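Local coordinates for hydroxynitrile lyase (Passiflora edulis, PDB 5Y02), which probably acts as a lyase on cyanohydrins such as the (R)-mandelonitrile bound here, working as a homodimer of stress-responsive A/B barrel subunits, at residues A[12-17]-A[60-65]. Numbering follows the deposited sequence.
Sequences FNRYKS and GFTHAY
Asn13 O is gripped by two backbone N-H groups, Thr62 N at 2.9 Å and His63 N at 3.2 Å, both lying in the carbonyl plane. Two residues, Thr62 and His63, are thus set against the single Asn13, a classic beta bulge where strand 63-69 begins. Asn13 N returns a bond to His63 O, closing an antiparallel hydrogen-bonded pair, and the next pair, Phe12 with Ala64, is non-hydrogen-bonded. Beyond the bulge Arg14 runs extended, CG anti to the backbone N (chi1 -174°), and NH1 donates to Gly60 O at 2.7 Å, on a lone pair and in the guanidinium plane. The two strands are the central pair of the four-stranded antiparallel sheet of the dimeric alpha+beta barrel fold. On the sheet face of Asn13 and His63, helices 21-37 and 82-91 pack over a chain of polar groups. Tyr15 OH meets Tyr65 OH tip to tip at 2.7 Å and donates to it; Tyr65 OH in turn donates to Asn13 OD1 at 2.8 Å, from above the amide plane. Asn13 CG lies between its own backbone N and carbonyl carbon (chi1 88°), placing ND2 over the centre of the Tyr15 ring. The Tyr15 edge meets the His63 face in a T-shaped stack, planes at 87°, and Thr62 OG1 pairs with His63 ND1 at 2.7 Å, at the imidazole edge. A phenylalanine in place of Tyr65, whose side chain lies about 6 Å from the bound mandelonitrile, would remove the hydroxyl joining Tyr15 to Asn13 and would probably leave both less firmly held. On the other sheet face Phe12 CD1 touches Ala64 CB at 3.8 Å, and the Phe12 ring stacks on Phe12 of the second subunit.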
# COMPACT_ATOMS: atom_id res chain seq x y z
N PHE A 12 5.20 -2.21 2.38
CA PHE A 12 6.14 -2.22 1.25
C PHE A 12 7.51 -2.60 1.82
O PHE A 12 7.90 -2.08 2.85
CB PHE A 12 6.33 -0.84 0.61
CG PHE A 12 5.12 -0.23 -0.04
CD1 PHE A 12 4.00 -0.97 -0.41
CD2 PHE A 12 5.15 1.11 -0.36
CE1 PHE A 12 2.94 -0.38 -1.05
CE2 PHE A 12 4.08 1.71 -1.02
CZ PHE A 12 2.98 0.97 -1.35
N ASN A 13 8.25 -3.48 1.16
CA ASN A 13 9.62 -3.77 1.56
C ASN A 13 10.57 -3.98 0.39
O ASN A 13 10.17 -4.01 -0.78
CB ASN A 13 9.68 -4.94 2.58
CG ASN A 13 9.79 -6.30 1.92
OD1 ASN A 13 9.16 -6.56 0.91
ND2 ASN A 13 10.60 -7.20 2.52
N ARG A 14 11.84 -4.10 0.77
CA ARG A 14 12.92 -4.48 -0.08
C ARG A 14 13.73 -5.46 0.76
O ARG A 14 13.97 -5.19 1.94
CB ARG A 14 13.78 -3.26 -0.42
CG ARG A 14 14.87 -3.54 -1.44
CD ARG A 14 15.90 -2.40 -1.46
NE ARG A 14 16.96 -2.75 -2.40
CZ ARG A 14 16.90 -2.61 -3.72
NH1 ARG A 14 15.82 -2.08 -4.32
NH2 ARG A 14 17.93 -3.00 -4.47
N TYR A 15 14.10 -6.58 0.16
CA TYR A 15 14.84 -7.63 0.85
C TYR A 15 16.34 -7.37 0.84
O TYR A 15 16.88 -6.77 -0.09
CB TYR A 15 14.55 -9.00 0.25
CG TYR A 15 13.18 -9.49 0.63
CD1 TYR A 15 12.97 -10.08 1.88
CD2 TYR A 15 12.09 -9.32 -0.22
CE1 TYR A 15 11.71 -10.51 2.26
CE2 TYR A 15 10.82 -9.77 0.14
CZ TYR A 15 10.64 -10.35 1.39
OH TYR A 15 9.40 -10.77 1.79
N LYS A 16 17.00 -7.88 1.88
CA LYS A 16 18.46 -7.82 1.94
C LYS A 16 19.05 -8.59 0.76
O LYS A 16 18.56 -9.65 0.40
CB LYS A 16 18.93 -8.43 3.24
CG LYS A 16 18.42 -7.69 4.46
CD LYS A 16 19.49 -6.96 5.20
CE LYS A 16 18.89 -6.23 6.38
NZ LYS A 16 19.91 -5.94 7.40
N SER A 17 20.12 -8.05 0.19
CA SER A 17 20.71 -8.64 -1.01
C SER A 17 21.37 -10.01 -0.77
O SER A 17 21.54 -10.75 -1.73
CB SER A 17 21.72 -7.68 -1.64
OG SER A 17 22.88 -7.63 -0.86
N GLY A 60 12.92 2.18 -4.65
CA GLY A 60 13.69 1.02 -4.23
C GLY A 60 12.90 -0.08 -3.53
O GLY A 60 13.45 -1.15 -3.29
N PHE A 61 11.61 0.15 -3.24
CA PHE A 61 10.75 -0.92 -2.71
C PHE A 61 10.36 -1.87 -3.84
O PHE A 61 10.04 -1.44 -4.95
CB PHE A 61 9.53 -0.34 -2.01
CG PHE A 61 9.86 0.41 -0.76
CD1 PHE A 61 10.08 -0.28 0.44
CD2 PHE A 61 9.99 1.80 -0.77
CE1 PHE A 61 10.40 0.40 1.60
CE2 PHE A 61 10.32 2.49 0.39
CZ PHE A 61 10.53 1.79 1.58
N THR A 62 10.42 -3.16 -3.57
CA THR A 62 10.19 -4.17 -4.59
C THR A 62 8.92 -4.98 -4.41
O THR A 62 8.43 -5.52 -5.39
CB THR A 62 11.36 -5.16 -4.65
OG1 THR A 62 11.52 -5.78 -3.38
CG2 THR A 62 12.66 -4.38 -5.01
N HIS A 63 8.43 -5.08 -3.18
CA HIS A 63 7.29 -5.93 -2.84
C HIS A 63 6.26 -5.14 -2.03
O HIS A 63 6.61 -4.27 -1.20
CB HIS A 63 7.74 -7.06 -1.95
CG HIS A 63 8.53 -8.11 -2.65
ND1 HIS A 63 9.82 -7.91 -3.10
CD2 HIS A 63 8.23 -9.41 -2.90
CE1 HIS A 63 10.27 -9.04 -3.61
NE2 HIS A 63 9.33 -9.96 -3.50
N ALA A 64 4.99 -5.46 -2.28
CA ALA A 64 3.88 -4.95 -1.49
C ALA A 64 3.06 -6.12 -0.97
O ALA A 64 2.92 -7.15 -1.65
CB ALA A 64 2.99 -4.04 -2.32
N TYR A 65 2.51 -5.93 0.22
CA TYR A 65 1.65 -6.92 0.88
C TYR A 65 0.47 -6.17 1.49
O TYR A 65 0.66 -5.17 2.20
CB TYR A 65 2.40 -7.69 1.97
CG TYR A 65 3.81 -8.06 1.61
CD1 TYR A 65 4.83 -7.11 1.72
CD2 TYR A 65 4.14 -9.33 1.15
CE1 TYR A 65 6.13 -7.42 1.40
CE2 TYR A 65 5.46 -9.64 0.83
CZ TYR A 65 6.45 -8.68 0.96
OH TYR A 65 7.77 -8.93 0.65
O HOH W 1 13.97 -6.76 -2.71